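Local coordinates for TOG array regulator of axonemal microtubules protein 1 (Mus musculus, PDB 5DN7) that binds microtubules and promotes their polymerization through its TOG domains, helping to set the length and tubulin modifications of primary cilia, at residues F20-L31 against T59-L70; N39-L47 against D77-T86. One frame throughout, in Å; residues are numbered along the deposited sequence.

Contact 1: F20-L31 against T59-L70; sequences FEIIPQELHARL and TPHASLVGFISL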
loop_
_atom_site.group_PDB
_atom_site.type_symbol
_atom_site.label_atom_id
_atom_site.label_comp_id
_atom_site.label_asym_id
_atom_site.label_seq_id
_atom_site.Cartn_x
_atom_site.Cartn_y
_atom_site.Cartn_z
ATOM N N PHE A 20 7.492 19.183 -18.307
ATOM C CA PHE A 20 8.106 17.924 -17.874
ATOM C C PHE A 20 8.439 17.001 -19.046
ATOM O O PHE A 20 8.599 15.790 -18.850
ATOM C CB PHE A 20 7.184 17.180 -16.898
ATOM C CG PHE A 20 6.658 18.040 -15.787
ATOM C CD1 PHE A 20 7.519 18.804 -15.017
ATOM C CD2 PHE A 20 5.295 18.092 -15.519
ATOM C CE1 PHE A 20 7.041 19.598 -13.995
ATOM C CE2 PHE A 20 4.804 18.893 -14.496
ATOM C CZ PHE A 20 5.676 19.646 -13.733
ATOM N N GLU A 21 8.532 17.570 -20.251
ATOM C CA GLU A 21 8.734 16.808 -21.496
ATOM C C GLU A 21 7.540 15.915 -21.852
ATOM O O GLU A 21 7.644 15.060 -22.729
ATOM C CB GLU A 21 9.995 15.936 -21.409
ATOM C CG GLU A 21 11.235 16.641 -20.903
ATOM C CD GLU A 21 12.369 16.613 -21.911
ATOM O OE1 GLU A 21 12.118 16.269 -23.087
ATOM O OE2 GLU A 21 13.512 16.925 -21.522
ATOM N N ILE A 22 6.411 16.113 -21.179
ATOM C CA ILE A 22 5.257 15.238 -21.361
ATOM C C ILE A 22 3.974 16.014 -21.653
ATOM O O ILE A 22 3.260 15.711 -22.607
ATOM C CB ILE A 22 5.025 14.350 -20.110
ATOM C CG1 ILE A 22 6.348 13.761 -19.613
ATOM C CG2 ILE A 22 4.037 13.239 -20.424
ATOM C CD1 ILE A 22 6.311 13.281 -18.177
ATOM N N ILE A 23 3.690 17.019 -20.831
ATOM C CA ILE A 23 2.406 17.704 -20.870
ATOM C C ILE A 23 2.440 19.014 -21.646
ATOM O O ILE A 23 3.181 19.923 -21.293
ATOM C CB ILE A 23 1.907 18.020 -19.453
ATOM C CG1 ILE A 23 2.196 16.857 -18.504
ATOM C CG2 ILE A 23 0.428 18.369 -19.471
ATOM C CD1 ILE A 23 1.943 17.205 -17.057
ATOM N N PRO A 24 1.621 19.113 -22.701
ATOM C CA PRO A 24 1.346 20.370 -23.408
ATOM C C PRO A 24 0.870 21.459 -22.441
ATOM O O PRO A 24 -0.024 21.168 -21.641
ATOM C CB PRO A 24 0.237 19.978 -24.385
ATOM C CG PRO A 24 0.453 18.517 -24.619
ATOM C CD PRO A 24 0.927 17.969 -23.316
ATOM N N GLN A 25 1.444 22.665 -22.508
ATOM C CA GLN A 25 1.136 23.755 -21.562
ATOM C C GLN A 25 -0.364 24.002 -21.399
ATOM O O GLN A 25 -0.830 24.396 -20.329
ATOM C CB GLN A 25 1.820 25.059 -22.004
ATOM C CG GLN A 25 3.344 25.039 -21.979
ATOM C CD GLN A 25 3.923 24.934 -20.571
ATOM O OE1 GLN A 25 4.312 23.856 -20.125
ATOM N NE2 GLN A 25 3.992 26.063 -19.872
ATOM N N GLU A 26 -1.166 23.787 -22.431
ATOM C CA GLU A 26 -2.614 23.931 -22.283
ATOM C C GLU A 26 -3.225 22.872 -21.407
ATOM O O GLU A 26 -4.028 23.176 -20.577
ATOM C CB GLU A 26 -3.362 23.993 -23.615
ATOM C CG GLU A 26 -3.177 22.807 -24.532
ATOM C CD GLU A 26 -4.270 21.761 -24.431
ATOM O OE1 GLU A 26 -4.087 20.683 -25.007
ATOM O OE2 GLU A 26 -5.290 21.993 -23.775
ATOM N N LEU A 27 -2.843 21.620 -21.594
ATOM C CA LEU A 27 -3.280 20.584 -20.674
ATOM C C LEU A 27 -2.784 20.828 -19.252
ATOM O O LEU A 27 -3.508 20.591 -18.292
ATOM C CB LEU A 27 -2.810 19.222 -21.174
ATOM C CG LEU A 27 -3.254 18.010 -20.370
ATOM C CD1 LEU A 27 -4.741 18.084 -20.088
ATOM C CD2 LEU A 27 -2.905 16.745 -21.133
ATOM N N HIS A 28 -1.547 21.297 -19.122
ATOM C CA HIS A 28 -0.984 21.586 -17.816
ATOM C C HIS A 28 -1.810 22.622 -17.114
ATOM O O HIS A 28 -2.166 22.466 -15.926
ATOM C CB HIS A 28 0.457 22.063 -17.948
ATOM C CG HIS A 28 1.200 22.125 -16.636
ATOM N ND1 HIS A 28 2.208 22.989 -16.415
ATOM C CD2 HIS A 28 1.047 21.391 -15.460
ATOM C CE1 HIS A 28 2.678 22.818 -15.165
ATOM N NE2 HIS A 28 1.967 21.841 -14.583
ATOM N N ALA A 29 -2.128 23.692 -17.835
ATOM C CA ALA A 29 -2.960 24.768 -17.314
ATOM C C ALA A 29 -4.321 24.227 -16.892
ATOM O O ALA A 29 -4.809 24.561 -15.815
ATOM C CB ALA A 29 -3.119 25.876 -18.344
ATOM N N ARG A 30 -4.938 23.390 -17.722
ATOM C CA ARG A 30 -6.208 22.775 -17.305
ATOM C C ARG A 30 -6.095 21.844 -16.087
ATOM O O ARG A 30 -7.074 21.631 -15.370
ATOM C CB ARG A 30 -6.841 22.010 -18.464
ATOM C CG ARG A 30 -7.605 22.889 -19.430
ATOM C CD ARG A 30 -7.670 22.254 -20.793
ATOM N NE ARG A 30 -8.215 20.904 -20.744
ATOM C CZ ARG A 30 -7.969 19.983 -21.666
ATOM N NH1 ARG A 30 -7.175 20.276 -22.689
ATOM N NH2 ARG A 30 -8.498 18.769 -21.563
ATOM N N LEU A 31 -4.906 21.290 -15.864
ATOM C CA LEU A 31 -4.683 20.389 -14.739
ATOM C C LEU A 31 -4.473 21.181 -13.460
ATOM O O LEU A 31 -4.896 20.752 -12.388
ATOM C CB LEU A 31 -3.477 19.478 -14.993
ATOM C CG LEU A 31 -3.588 18.405 -16.080
ATOM C CD1 LEU A 31 -2.203 17.953 -16.538
ATOM C CD2 LEU A 31 -4.422 17.212 -15.609
ATOM N N THR A 59 13.280 10.377 -20.758
ATOM C CA THR A 59 12.965 11.575 -19.996
ATOM C C THR A 59 14.001 11.797 -18.916
ATOM O O THR A 59 14.303 10.889 -18.144
ATOM C CB THR A 59 11.578 11.471 -19.343
ATOM O OG1 THR A 59 10.616 11.069 -20.325
ATOM C CG2 THR A 59 11.162 12.800 -18.739
ATOM N N PRO A 60 14.558 13.004 -18.861
ATOM C CA PRO A 60 15.475 13.355 -17.775
ATOM C C PRO A 60 14.837 13.227 -16.389
ATOM O O PRO A 60 13.663 13.548 -16.193
ATOM C CB PRO A 60 15.843 14.817 -18.073
ATOM C CG PRO A 60 14.888 15.278 -19.127
ATOM C CD PRO A 60 14.468 14.058 -19.882
ATOM N N HIS A 61 15.648 12.765 -15.442
ATOM C CA HIS A 61 15.253 12.572 -14.056
ATOM C C HIS A 61 14.499 13.758 -13.450
ATOM O O HIS A 61 13.455 13.578 -12.810
ATOM C CB HIS A 61 16.494 12.272 -13.218
ATOM C CG HIS A 61 16.213 12.147 -11.754
ATOM N ND1 HIS A 61 15.800 10.968 -11.173
ATOM C CD2 HIS A 61 16.274 13.060 -10.755
ATOM C CE1 HIS A 61 15.619 11.160 -9.877
ATOM N NE2 HIS A 61 15.903 12.419 -9.597
ATOM N N ALA A 62 15.028 14.962 -13.654
ATOM C CA ALA A 62 14.444 16.183 -13.095
ATOM C C ALA A 62 12.995 16.388 -13.542
ATOM O O ALA A 62 12.119 16.760 -12.741
ATOM C CB ALA A 62 15.291 17.388 -13.483
ATOM N N SER A 63 12.752 16.137 -14.824
ATOM C CA SER A 63 11.411 16.238 -15.375
ATOM C C SER A 63 10.471 15.199 -14.755
ATOM O O SER A 63 9.364 15.543 -14.366
ATOM C CB SER A 63 11.441 16.096 -16.899
ATOM O OG SER A 63 11.863 17.304 -17.511
ATOM N N LEU A 64 10.912 13.946 -14.650
ATOM C CA LEU A 64 10.109 12.907 -13.994
ATOM C C LEU A 64 9.750 13.278 -12.545
ATOM O O LEU A 64 8.619 13.013 -12.078
ATOM C CB LEU A 64 10.839 11.567 -14.022
ATOM C CG LEU A 64 10.927 10.896 -15.391
ATOM C CD1 LEU A 64 11.762 9.623 -15.331
ATOM C CD2 LEU A 64 9.531 10.608 -15.921
ATOM N N VAL A 65 10.710 13.891 -11.848
ATOM C CA VAL A 65 10.484 14.411 -10.499
ATOM C C VAL A 65 9.387 15.479 -10.509
ATOM O O VAL A 65 8.473 15.478 -9.655
ATOM C CB VAL A 65 11.786 15.010 -9.891
ATOM C CG1 VAL A 65 11.507 15.688 -8.551
ATOM C CG2 VAL A 65 12.839 13.935 -9.714
ATOM N N GLY A 66 9.471 16.389 -11.478
ATOM C CA GLY A 66 8.421 17.385 -11.625
ATOM C C GLY A 66 7.039 16.766 -11.823
ATOM O O GLY A 66 6.086 17.102 -11.116
ATOM N N PHE A 67 6.947 15.845 -12.778
ATOM C CA PHE A 67 5.700 15.164 -13.124
ATOM C C PHE A 67 5.075 14.475 -11.916
ATOM O O PHE A 67 3.890 14.645 -11.619
ATOM C CB PHE A 67 5.973 14.143 -14.233
ATOM C CG PHE A 67 4.730 13.526 -14.825
ATOM C CD1 PHE A 67 3.765 14.315 -15.427
ATOM C CD2 PHE A 67 4.549 12.161 -14.814
ATOM C CE1 PHE A 67 2.627 13.751 -15.979
ATOM C CE2 PHE A 67 3.419 11.597 -15.370
ATOM C CZ PHE A 67 2.458 12.395 -15.950
ATOM N N ILE A 68 5.892 13.693 -11.223
ATOM C CA ILE A 68 5.427 12.973 -10.052
ATOM C C ILE A 68 4.962 13.972 -8.988
ATOM O O ILE A 68 3.958 13.738 -8.316
ATOM C CB ILE A 68 6.525 12.034 -9.498
ATOM C CG1 ILE A 68 6.671 10.812 -10.408
ATOM C CG2 ILE A 68 6.192 11.578 -8.090
ATOM C CD1 ILE A 68 7.970 10.064 -10.250
ATOM N N SER A 69 5.665 15.098 -8.876
ATOM C CA SER A 69 5.278 16.168 -7.952
ATOM C C SER A 69 3.867 16.705 -8.272
ATOM O O SER A 69 3.006 16.870 -7.388
ATOM C CB SER A 69 6.330 17.284 -8.012
ATOM O OG SER A 69 6.099 18.293 -7.049
ATOM N N LEU A 70 3.629 16.943 -9.555
ATOM C CA LEU A 70 2.316 17.332 -10.048
ATOM C C LEU A 70 1.229 16.320 -9.657
ATOM O O LEU A 70 0.176 16.697 -9.114
ATOM C CB LEU A 70 2.349 17.482 -11.566
ATOM C CG LEU A 70 1.006 17.851 -12.175
ATOM C CD1 LEU A 70 0.599 19.228 -11.666
ATOM C CD2 LEU A 70 1.079 17.829 -13.681
#
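F20 lays its ring flat on the backbone of helix 61-70, with L70 and F67 as the other main contributors to the contact. One face of the ring covers the G66-F67 peptide: F67 N sits over the ring centre and F20 CE1 comes 3.5 Å from G66 CA. Glycine matters here, since any beta carbon at G66 would run into that ring. With CG turned beside its own backbone N (chi1 -49°), F20 brings CD2 to the edge of the F67 ring, beside F67 CD1, while F20 CE2 lies 4.0 Å from L70 CD2. I22 lies over one face of the F67 ring, its CD1 3.9 Å from the centroid in a CH-pi contact. I23 takes the edge of the same ring, its CD1 lying 3.7 Å from F67 CE1. That methyl also meets L70 CD2 tip to tip at 3.5 Å, and H28 CD2 reaches the same leucine methyl. Cut back to an alanine, position 20 would probably leave the G66-F67 peptide without its ring cover and L70 CD2 short of an apolar neighbour. Toward the solvent, E21 runs its CG past S63 OG. F67 also packs against V89 and L93 of helix 80-97. This is apolar packing as expected of a HEAT-repeat solenoid: residues 20-23 of the predicted HEAT 4 folded over helix 61-74, near the N-terminal end of TOG 2.

Contact 2: N39-L47 against D77-T86; sequences NRTQAVEEL and DSNFKVVHGT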
loop_
_atom_site.group_PDB
_atom_site.type_symbol
_atom_site.label_atom_id
_atom_site.label_comp_id
_atom_site.label_asym_id
_atom_site.label_seq_id
_atom_site.Cartn_x
_atom_site.Cartn_y
_atom_site.Cartn_z
ATOM N N ASN A 39 -13.735 20.953 -13.966
ATOM C CA ASN A 39 -13.536 19.748 -14.764
ATOM C C ASN A 39 -12.049 19.420 -14.941
ATOM O O ASN A 39 -11.499 19.501 -16.046
ATOM C CB ASN A 39 -14.199 19.895 -16.137
ATOM C CG ASN A 39 -14.243 18.581 -16.911
ATOM O OD1 ASN A 39 -13.509 17.639 -16.605
ATOM N ND2 ASN A 39 -15.113 18.514 -17.923
ATOM N N ARG A 40 -11.400 19.043 -13.846
ATOM C CA ARG A 40 -10.024 18.575 -13.909
ATOM C C ARG A 40 -9.982 17.139 -14.424
ATOM O O ARG A 40 -8.977 16.698 -14.982
ATOM C CB ARG A 40 -9.365 18.663 -12.536
ATOM C CG ARG A 40 -8.850 20.041 -12.151
ATOM C CD ARG A 40 -8.399 20.047 -10.700
ATOM N NE ARG A 40 -7.057 20.604 -10.518
ATOM C CZ ARG A 40 -6.257 20.307 -9.495
ATOM N NH1 ARG A 40 -6.662 19.449 -8.561
ATOM N NH2 ARG A 40 -5.051 20.864 -9.402
ATOM N N THR A 41 -11.091 16.421 -14.256
ATOM C CA THR A 41 -11.150 14.989 -14.557
ATOM C C THR A 41 -10.858 14.652 -16.023
ATOM O O THR A 41 -10.121 13.695 -16.321
ATOM C CB THR A 41 -12.522 14.423 -14.165
ATOM O OG1 THR A 41 -12.764 14.703 -12.781
ATOM C CG2 THR A 41 -12.582 12.920 -14.377
ATOM N N GLN A 42 -11.437 15.437 -16.911
ATOM C CA GLN A 42 -11.194 15.261 -18.320
ATOM C C GLN A 42 -9.738 15.518 -18.666
ATOM O O GLN A 42 -9.175 14.775 -19.417
ATOM C CB GLN A 42 -12.131 16.138 -19.158
ATOM C CG GLN A 42 -11.563 16.534 -20.509
ATOM C CD GLN A 42 -11.741 15.452 -21.533
ATOM O OE1 GLN A 42 -12.365 14.426 -21.250
ATOM N NE2 GLN A 42 -11.205 15.669 -22.743
ATOM N N ALA A 43 -9.148 16.555 -18.087
ATOM C CA ALA A 43 -7.738 16.876 -18.259
ATOM C C ALA A 43 -6.872 15.692 -17.820
ATOM O O ALA A 43 -5.985 15.249 -18.553
ATOM C CB ALA A 43 -7.388 18.110 -17.484
ATOM N N VAL A 44 -7.154 15.184 -16.626
ATOM C CA VAL A 44 -6.474 14.020 -16.091
ATOM C C VAL A 44 -6.558 12.800 -17.033
ATOM O O VAL A 44 -5.564 12.072 -17.235
ATOM C CB VAL A 44 -7.054 13.648 -14.709
ATOM C CG1 VAL A 44 -6.422 12.363 -14.192
ATOM C CG2 VAL A 44 -6.851 14.777 -13.722
ATOM N N GLU A 45 -7.727 12.570 -17.621
ATOM C CA GLU A 45 -7.844 11.403 -18.486
ATOM C C GLU A 45 -7.090 11.617 -19.805
ATOM O O GLU A 45 -6.480 10.686 -20.354
ATOM C CB GLU A 45 -9.302 11.071 -18.745
ATOM C CG GLU A 45 -9.493 10.175 -19.923
ATOM C CD GLU A 45 -9.632 8.746 -19.477
ATOM O OE1 GLU A 45 -9.381 8.495 -18.276
ATOM O OE2 GLU A 45 -9.959 7.877 -20.317
ATOM N N GLU A 46 -7.123 12.851 -20.301
ATOM C CA GLU A 46 -6.268 13.257 -21.417
ATOM C C GLU A 46 -4.802 12.908 -21.121
ATOM O O GLU A 46 -4.118 12.274 -21.935
ATOM C CB GLU A 46 -6.418 14.757 -21.674
ATOM C CG GLU A 46 -6.643 15.147 -23.125
ATOM C CD GLU A 46 -7.199 16.562 -23.257
ATOM O OE1 GLU A 46 -8.375 16.783 -22.886
ATOM O OE2 GLU A 46 -6.457 17.460 -23.716
ATOM N N LEU A 47 -4.343 13.322 -19.942
ATOM C CA LEU A 47 -3.007 13.005 -19.461
ATOM C C LEU A 47 -2.733 11.510 -19.520
ATOM O O LEU A 47 -1.685 11.086 -20.002
ATOM C CB LEU A 47 -2.821 13.520 -18.035
ATOM C CG LEU A 47 -1.420 13.337 -17.455
ATOM C CD1 LEU A 47 -0.378 13.794 -18.462
ATOM C CD2 LEU A 47 -1.299 14.119 -16.137
ATOM N N ASP A 77 -6.835 16.844 -4.374
ATOM C CA ASP A 77 -8.141 17.305 -4.819
ATOM C C ASP A 77 -9.257 16.859 -3.884
ATOM O O ASP A 77 -9.234 15.729 -3.384
ATOM C CB ASP A 77 -8.434 16.795 -6.219
ATOM C CG ASP A 77 -9.271 17.759 -7.013
ATOM O OD1 ASP A 77 -10.513 17.794 -6.820
ATOM O OD2 ASP A 77 -8.674 18.490 -7.831
ATOM N N SER A 78 -10.227 17.745 -3.652
ATOM C CA SER A 78 -11.398 17.399 -2.843
ATOM C C SER A 78 -12.322 16.454 -3.577
ATOM O O SER A 78 -13.097 15.735 -2.956
ATOM C CB SER A 78 -12.185 18.650 -2.431
ATOM O OG SER A 78 -11.437 19.453 -1.533
ATOM N N ASN A 79 -12.246 16.471 -4.903
ATOM C CA ASN A 79 -13.071 15.615 -5.728
ATOM C C ASN A 79 -12.433 14.250 -5.951
ATOM O O ASN A 79 -11.423 14.146 -6.640
ATOM C CB ASN A 79 -13.345 16.295 -7.069
ATOM C CG ASN A 79 -14.054 15.387 -8.046
ATOM O OD1 ASN A 79 -14.842 14.523 -7.654
ATOM N ND2 ASN A 79 -13.800 15.590 -9.336
ATOM N N PHE A 80 -13.049 13.202 -5.403
ATOM C CA PHE A 80 -12.441 11.868 -5.426
ATOM C C PHE A 80 -12.286 11.317 -6.828
ATOM O O PHE A 80 -11.529 10.386 -7.013
ATOM C CB PHE A 80 -13.243 10.861 -4.587
ATOM C CG PHE A 80 -14.439 10.296 -5.296
ATOM C CD1 PHE A 80 -15.645 10.976 -5.297
ATOM C CD2 PHE A 80 -14.357 9.081 -5.963
ATOM C CE1 PHE A 80 -16.762 10.446 -5.962
ATOM C CE2 PHE A 80 -15.445 8.552 -6.623
ATOM C CZ PHE A 80 -16.654 9.228 -6.623
ATOM N N LYS A 81 -13.004 11.866 -7.806
ATOM C CA LYS A 81 -12.904 11.369 -9.181
ATOM C C LYS A 81 -11.607 11.853 -9.836
ATOM O O LYS A 81 -11.000 11.144 -10.665
ATOM C CB LYS A 81 -14.113 11.807 -10.008
ATOM C CG LYS A 81 -15.457 11.319 -9.461
ATOM C CD LYS A 81 -16.632 12.026 -10.139
ATOM C CE LYS A 81 -17.972 11.396 -9.755
ATOM N NZ LYS A 81 -19.124 12.332 -9.960
ATOM N N VAL A 82 -11.198 13.063 -9.456
ATOM C CA VAL A 82 -9.888 13.585 -9.821
ATOM C C VAL A 82 -8.796 12.738 -9.174
ATOM O O VAL A 82 -7.845 12.349 -9.831
ATOM C CB VAL A 82 -9.713 15.055 -9.401
ATOM C CG1 VAL A 82 -8.279 15.496 -9.625
ATOM C CG2 VAL A 82 -10.664 15.938 -10.186
ATOM N N VAL A 83 -8.951 12.442 -7.890
ATOM C CA VAL A 83 -7.997 11.583 -7.209
ATOM C C VAL A 83 -7.883 10.236 -7.922
ATOM O O VAL A 83 -6.779 9.758 -8.187
ATOM C CB VAL A 83 -8.392 11.362 -5.740
ATOM C CG1 VAL A 83 -7.454 10.366 -5.086
ATOM C CG2 VAL A 83 -8.376 12.680 -4.994
ATOM N N HIS A 84 -9.033 9.651 -8.261
ATOM C CA HIS A 84 -9.087 8.356 -8.930
ATOM C C HIS A 84 -8.349 8.393 -10.264
ATOM O O HIS A 84 -7.490 7.531 -10.536
ATOM C CB HIS A 84 -10.545 7.908 -9.142
ATOM C CG HIS A 84 -10.673 6.655 -9.952
ATOM N ND1 HIS A 84 -11.017 6.662 -11.287
ATOM C CD2 HIS A 84 -10.462 5.357 -9.623
ATOM C CE1 HIS A 84 -11.021 5.421 -11.744
ATOM N NE2 HIS A 84 -10.687 4.607 -10.757
ATOM N N GLY A 85 -8.662 9.395 -11.083
ATOM C CA GLY A 85 -7.997 9.542 -12.366
ATOM C C GLY A 85 -6.491 9.750 -12.239
ATOM O O GLY A 85 -5.695 9.216 -13.025
ATOM N N THR A 86 -6.088 10.535 -11.246
ATOM C CA THR A 86 -4.667 10.776 -11.020
ATOM C C THR A 86 -3.985 9.465 -10.637
ATOM O O THR A 86 -2.937 9.158 -11.160
ATOM C CB THR A 86 -4.435 11.818 -9.933
ATOM O OG1 THR A 86 -5.118 13.030 -10.275
ATOM C CG2 THR A 86 -2.956 12.100 -9.766
HETATM O O HOH W 1 -7.377 8.992 -15.863
#
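The R40 guanidinium meets the D77 carboxylate at its edge, with D77 OD2 near the guanidinium plane and the two flat groups turned 32° from each other. V82 CG1 lies obliquely to the guanidinium, neither over a face nor at an edge. R40 NH1 donates to D77 OD2 in a salt bridge; the modelled separation is implausibly short, so its exact geometry is doubtful. R40 reaches it through a chain bent at chi3, sliding past D77 in the opposite direction, and its NE makes a weak bond to L31 O. The other carboxylate oxygen is also engaged: D77 OD1 uses its anti lone pair to accept from N79 N at 2.9 Å, an Asx turn that fixes the carboxylate just ahead of helix 80-86. N79 then caps that helix, its OD1 accepting weakly from K81 N.

Past the ion pair, the two helix segments run side by side in the same direction, their axes 8.9 Å apart at 5°. V82 CG2 packs against both R40 CB (3.8 Å) and T41 OG1 (3.6 Å). Further along, V44 CG1, anti to its backbone N (chi1 175°), presses onto the G85 backbone, 3.3 Å from G85 C; a beta carbon on G85 would collide with it. T86 OG1 turns back to V82 O at 2.8 Å, so that oxygen serves both the hydroxyl and T86 N. The chemistry is thus divided: an ion pair where the two helices begin, then methyl-on-backbone packing at G85, with D77 probably offsetting the positive charge of R40.

In the fold
From the N terminus, the chain passes through the lead-in 20-24 and helix 25-32, turns back along helix 40-52, and then enters helix 61-74, where contact 1 closes the first loop. Helix 80-97 follows, and contact 2 closes the second by returning to helix 40-52. The segments alternate along the chain, so the two closures cross rather than nest. Each joins the predicted HEAT 4 to HEAT 5, contact 1 mainly through residues 20-23 and helix 61-74, contact 2 through helices 40-52 and 80-97. Their centres lie 15 Å apart, bridged within HEAT 4 by the R30-E46 salt bridge and by L27 against A43. Together they tie these repeats at the N-terminal end of TOG 2.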